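Long-range contacts in leucyl-tRNA synthetase (PDB 3PZ6), which probably charges tRNA(Leu) with leucine using ATP, and is represented here by its CP1 editing domain, the part that removes wrongly attached amino acids: residues A[90-95]-A[185-190]; A[98-103]-A[181-186]. The protein carries 2 engineered substitutions. All coordinates share one frame; numbering follows the deposited sequence.

Interaction 1 (A[90-95]-A[185-190])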
loop_
_atom_site.group_PDB
_atom_site.type_symbol
_atom_site.label_atom_id
_atom_site.label_comp_id
_atom_site.label_asym_id
_atom_site.label_seq_id
_atom_site.Cartn_x
_atom_site.Cartn_y
_atom_site.Cartn_z
ATOM N N GLU A 90 8.239 -10.064 0.825
ATOM C CA GLU A 90 9.616 -9.666 1.136
ATOM C C GLU A 90 9.933 -8.226 0.698
ATOM O O GLU A 90 10.857 -7.598 1.225
ATOM C CB GLU A 90 10.629 -10.664 0.540
ATOM C CG GLU A 90 10.875 -10.538 -0.970
ATOM C CD GLU A 90 9.770 -11.135 -1.846
ATOM O OE1 GLU A 90 8.745 -11.637 -1.314
ATOM O OE2 GLU A 90 9.938 -11.097 -3.088
ATOM N N THR A 91 9.159 -7.710 -0.257
ATOM C CA THR A 91 9.340 -6.353 -0.759
ATOM C C THR A 91 8.624 -5.306 0.105
ATOM O O THR A 91 8.729 -4.102 -0.162
ATOM C CB THR A 91 8.859 -6.202 -2.230
ATOM O OG1 THR A 91 7.475 -6.543 -2.316
ATOM C CG2 THR A 91 9.657 -7.080 -3.188
ATOM N N MET A 92 7.919 -5.766 1.142
ATOM C CA MET A 92 7.067 -4.894 1.961
ATOM C C MET A 92 7.789 -3.783 2.730
ATOM O O MET A 92 7.184 -2.770 3.083
ATOM C CB MET A 92 6.164 -5.712 2.890
ATOM C CG MET A 92 4.950 -6.355 2.197
ATOM S SD MET A 92 3.999 -5.223 1.139
ATOM C CE MET A 92 4.608 -5.688 -0.478
ATOM N N VAL A 93 9.078 -3.961 2.977
ATOM C CA VAL A 93 9.869 -2.934 3.645
ATOM C C VAL A 93 10.261 -1.782 2.696
ATOM O O VAL A 93 10.806 -0.768 3.135
ATOM C CB VAL A 93 11.107 -3.561 4.360
ATOM C CG1 VAL A 93 11.957 -4.362 3.380
ATOM C CG2 VAL A 93 11.942 -2.497 5.082
ATOM N N GLY A 94 9.965 -1.935 1.407
ATOM C CA GLY A 94 10.325 -0.938 0.393
ATOM C C GLY A 94 9.186 -0.068 -0.109
ATOM O O GLY A 94 9.359 0.697 -1.064
ATOM N N GLN A 95 8.024 -0.178 0.530
ATOM C CA GLN A 95 6.839 0.613 0.173
ATOM C C GLN A 95 7.032 2.122 0.278
ATOM O O GLN A 95 7.410 2.641 1.333
ATOM C CB GLN A 95 5.663 0.226 1.057
ATOM C CG GLN A 95 5.087 -1.132 0.777
ATOM C CD GLN A 95 4.126 -1.525 1.843
ATOM O OE1 GLN A 95 4.522 -1.892 2.952
ATOM N NE2 GLN A 95 2.843 -1.422 1.538
ATOM N N THR A 185 0.141 -2.562 -3.614
ATOM C CA THR A 185 1.302 -2.005 -2.930
ATOM C C THR A 185 2.198 -1.335 -3.955
ATOM O O THR A 185 2.086 -1.605 -5.157
ATOM C CB THR A 185 2.126 -3.091 -2.206
ATOM O OG1 THR A 185 2.677 -4.002 -3.167
ATOM C CG2 THR A 185 1.266 -3.855 -1.213
ATOM N N SER A 186 3.077 -0.451 -3.487
ATOM C CA SER A 186 4.034 0.190 -4.372
ATOM C C SER A 186 5.445 0.064 -3.846
ATOM O O SER A 186 5.768 0.601 -2.785
ATOM C CB SER A 186 3.689 1.655 -4.612
ATOM O OG SER A 186 4.612 2.250 -5.518
ATOM N N VAL A 187 6.277 -0.655 -4.600
ATOM C CA VAL A 187 7.680 -0.840 -4.267
ATOM C C VAL A 187 8.528 -0.494 -5.499
ATOM O O VAL A 187 8.959 -1.382 -6.227
ATOM C CB VAL A 187 7.954 -2.281 -3.775
ATOM C CG1 VAL A 187 9.380 -2.411 -3.233
ATOM C CG2 VAL A 187 6.945 -2.681 -2.708
ATOM N N PRO A 188 8.754 0.815 -5.742
ATOM C CA PRO A 188 9.407 1.307 -6.956
ATOM C C PRO A 188 10.813 0.774 -7.179
ATOM O O PRO A 188 11.255 0.702 -8.318
ATOM C CB PRO A 188 9.469 2.818 -6.737
ATOM C CG PRO A 188 8.423 3.107 -5.772
ATOM C CD PRO A 188 8.325 1.924 -4.875
ATOM N N SER A 189 11.515 0.409 -6.114
ATOM C CA SER A 189 12.877 -0.107 -6.259
ATOM C C SER A 189 12.908 -1.466 -6.946
ATOM O O SER A 189 13.909 -1.830 -7.562
ATOM C CB SER A 189 13.576 -0.196 -4.907
ATOM O OG SER A 189 12.901 -1.084 -4.033
ATOM N N ASP A 190 11.815 -2.216 -6.848
ATOM C CA ASP A 190 11.811 -3.582 -7.363
ATOM C C ASP A 190 10.604 -4.008 -8.207
ATOM O O ASP A 190 10.486 -5.171 -8.582
ATOM C CB ASP A 190 12.077 -4.572 -6.226
ATOM C CG ASP A 190 13.523 -4.529 -5.754
ATOM O OD1 ASP A 190 14.327 -5.360 -6.230
ATOM O OD2 ASP A 190 13.860 -3.655 -4.925
HETATM O O HOH W 1 11.262 0.923 -2.705
#
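Thr91, Met92 and Gln95 pack against Thr185 and Val187 in a buried contact between the loop that follows strand 79-86 and the later part of strand 183-186 with the turn that follows. No direct hydrogen bond joins the two segments. Val187 makes the largest single contribution. Both of its methyls approach the carbonyl oxygen of Thr91, with Thr91 O 3.4 Å from Val187 CG2 and 3.6 Å from Val187 CG1, while CB of Thr91 sits about equally far from both methyls. The same carbonyl also accepts the amide of Gly94 (Gly94 N to Thr91 O, 2.9 Å), closing a turn over residues 91-94. The hydroxyl of Thr91 bonds back to the carbonyl of Arg88.

Residues 90-95 probably overlap the end of the threonine-rich segment that lines the editing pocket in other leucyl-tRNA synthetases; here they lie against the strand and turn of 185-190, beside the sheet. Met92 leaves its backbone pointing away from the strand, but bends at its second and third torsions (chi2 -48°, chi3 101°). This carries Met92 CE back to 3.7 Å from Thr185 OG1, with SD resting on Thr185 CG2, the two side chains crossing at about a right angle. Farther along, Gln95 offers a CA-H...O contact to the carbonyl of Ser186 (Gln95 CA to Ser186 O, 3.1 Å, 158° at the hydrogen).

Water 1 lies between Gly94 O and Ser189 OG and donates to the hydroxyl at 2.9 Å; its approach to the carbonyl is modelled too short to be trusted. On the second segment, Asp190 N bonds to Val187 O at 3.0 Å to close a turn, and Asp194, at the start of helix 192-202, takes the amide of Val187.

Interaction 2 (A[98-103]-A[181-186])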
loop_
_atom_site.group_PDB
_atom_site.type_symbol
_atom_site.label_atom_id
_atom_site.label_comp_id
_atom_site.label_asym_id
_atom_site.label_seq_id
_atom_site.Cartn_x
_atom_site.Cartn_y
_atom_site.Cartn_z
ATOM N N CYS A 98 0.909 3.550 -2.005
ATOM C CA CYS A 98 0.054 2.494 -2.535
ATOM C C CYS A 98 -0.858 3.057 -3.629
ATOM O O CYS A 98 -0.835 4.258 -3.893
ATOM C CB CYS A 98 -0.735 1.801 -1.422
ATOM S SG CYS A 98 -1.906 2.858 -0.554
ATOM N N TRP A 99 -1.631 2.181 -4.270
ATOM C CA TRP A 99 -2.400 2.535 -5.457
ATOM C C TRP A 99 -3.867 2.169 -5.294
ATOM O O TRP A 99 -4.186 1.103 -4.779
ATOM C CB TRP A 99 -1.878 1.799 -6.687
ATOM C CG TRP A 99 -0.427 1.954 -7.004
ATOM C CD1 TRP A 99 0.514 0.970 -6.988
ATOM C CD2 TRP A 99 0.251 3.148 -7.429
ATOM N NE1 TRP A 99 1.735 1.468 -7.363
ATOM C CE2 TRP A 99 1.608 2.802 -7.640
ATOM C CE3 TRP A 99 -0.152 4.476 -7.644
ATOM C CZ2 TRP A 99 2.571 3.734 -8.051
ATOM C CZ3 TRP A 99 0.797 5.399 -8.059
ATOM C CH2 TRP A 99 2.152 5.021 -8.256
ATOM N N VAL A 100 -4.751 3.060 -5.734
ATOM C CA VAL A 100 -6.176 2.756 -5.871
ATOM C C VAL A 100 -6.627 3.221 -7.242
ATOM O O VAL A 100 -5.993 4.093 -7.834
ATOM C CB VAL A 100 -7.054 3.437 -4.792
ATOM C CG1 VAL A 100 -6.648 2.993 -3.381
ATOM C CG2 VAL A 100 -7.033 4.951 -4.937
ATOM N N LEU A 101 -7.697 2.624 -7.761
ATOM C CA LEU A 101 -8.308 3.106 -8.996
ATOM C C LEU A 101 -9.143 4.342 -8.679
ATOM O O LEU A 101 -10.122 4.255 -7.920
ATOM C CB LEU A 101 -9.168 2.026 -9.666
ATOM C CG LEU A 101 -9.835 2.431 -10.989
ATOM C CD1 LEU A 101 -8.805 2.677 -12.106
ATOM C CD2 LEU A 101 -10.870 1.404 -11.425
ATOM N N PRO A 102 -8.760 5.498 -9.251
ATOM C CA PRO A 102 -9.415 6.777 -8.947
ATOM C C PRO A 102 -10.923 6.745 -9.165
ATOM O O PRO A 102 -11.653 7.490 -8.511
ATOM C CB PRO A 102 -8.762 7.744 -9.930
ATOM C CG PRO A 102 -7.412 7.150 -10.173
ATOM C CD PRO A 102 -7.649 5.668 -10.200
ATOM N N THR A 103 -11.378 5.875 -10.063
ATOM C CA THR A 103 -12.802 5.748 -10.374
ATOM C C THR A 103 -13.420 4.503 -9.736
ATOM O O THR A 103 -14.632 4.312 -9.768
ATOM C CB THR A 103 -13.037 5.737 -11.884
ATOM O OG1 THR A 103 -12.082 4.875 -12.509
ATOM C CG2 THR A 103 -12.872 7.122 -12.446
ATOM N N THR A 181 -7.685 -6.930 -4.634
ATOM C CA THR A 181 -8.549 -6.100 -3.796
ATOM C C THR A 181 -8.845 -4.729 -4.402
ATOM O O THR A 181 -9.600 -3.944 -3.822
ATOM C CB THR A 181 -7.894 -5.852 -2.444
ATOM O OG1 THR A 181 -6.596 -5.289 -2.659
ATOM C CG2 THR A 181 -7.754 -7.149 -1.658
ATOM N N GLY A 182 -8.238 -4.437 -5.552
ATOM C CA GLY A 182 -8.352 -3.116 -6.162
ATOM C C GLY A 182 -7.386 -2.112 -5.557
ATOM O O GLY A 182 -7.292 -0.974 -6.020
ATOM N N ILE A 183 -6.677 -2.538 -4.512
ATOM C CA ILE A 183 -5.600 -1.765 -3.904
ATOM C C ILE A 183 -4.299 -2.541 -4.072
ATOM O O ILE A 183 -4.246 -3.738 -3.810
ATOM C CB ILE A 183 -5.860 -1.477 -2.417
ATOM C CG1 ILE A 183 -7.250 -0.858 -2.232
ATOM C CG2 ILE A 183 -4.776 -0.547 -1.842
ATOM C CD1 ILE A 183 -7.832 -1.040 -0.851
ATOM N N VAL A 184 -3.258 -1.856 -4.537
ATOM C CA VAL A 184 -1.975 -2.490 -4.826
ATOM C C VAL A 184 -0.867 -1.796 -4.024
ATOM O O VAL A 184 -0.940 -0.590 -3.766
ATOM C CB VAL A 184 -1.668 -2.455 -6.348
ATOM C CG1 VAL A 184 -0.384 -3.180 -6.660
ATOM C CG2 VAL A 184 -2.798 -3.093 -7.140
ATOM N N THR A 185 0.141 -2.562 -3.614
ATOM C CA THR A 185 1.302 -2.005 -2.930
ATOM C C THR A 185 2.198 -1.335 -3.955
ATOM O O THR A 185 2.086 -1.605 -5.157
ATOM C CB THR A 185 2.126 -3.091 -2.206
ATOM O OG1 THR A 185 2.677 -4.002 -3.167
ATOM C CG2 THR A 185 1.266 -3.855 -1.213
ATOM N N SER A 186 3.077 -0.451 -3.487
ATOM C CA SER A 186 4.034 0.190 -4.372
ATOM C C SER A 186 5.445 0.064 -3.846
ATOM O O SER A 186 5.768 0.601 -2.785
ATOM C CB SER A 186 3.689 1.655 -4.612
ATOM O OG SER A 186 4.612 2.250 -5.518
#
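Trp99 has CG anti to its carbonyl carbon (chi1 -55°), and its indole is carried along strand 183-186 to Ser186, whose OG stands anti to its own backbone N (chi1 -178°). Ser186 OG lies 3.6 Å from Trp99 CZ2, a contact and not a bond; its hydrogen bond, a weak one, is with Asn97. The strands are antiparallel neighbours in the mixed sheet of the CP1 editing domain, their short axes 155° apart. Trp99 and Val184 form the hydrogen-bonded pair: Trp99 N to Val184 O is 2.9 Å, and Val184 N to Trp99 O is 3.1 Å.

Cys98 faces Thr185 as a non-hydrogen-bonded pair. Its side chain shares a sheet face with those of Val100, Ile183 and Thr185, and there Ile183 and Thr185 also meet strand 79-86. Val100 and Ile183 run alongside each other on this face, Val100 CG1 to Ile183 CG1 4.1 Å. Trp99 and Val184 occupy the other face, where the indole also touches Cys197 of helix 192-202. NE1 donates to Asp194 OD1 of that helix, which fixes the ring's rotation, while Ser186 CB approaches the same nitrogen obliquely, 3.4 Å from Trp99 NE1.

Overall arrangement
Both contacts are buried near the centre of the domain, interaction 1 wholly so, interaction 2 with Val184 and Leu101 partly exposed; they meet on strand 183-186, sharing Thr185 and Ser186. Interaction 2 is regular sheet pairing, fixed by reciprocal backbone hydrogen bonds and a tryptophan laid along the neighbouring strand. In interaction 1 the partner is the irregular loop leading into strand 97-100, and the chemistry changes to valine methyls on loop carbonyls and a methionine on a threonine side chain, with a water at the far end. Asp194 of helix 192-202 ties the two together: one carboxylate oxygen accepts the indole N-H of Trp99, the other the backbone amide of Val187.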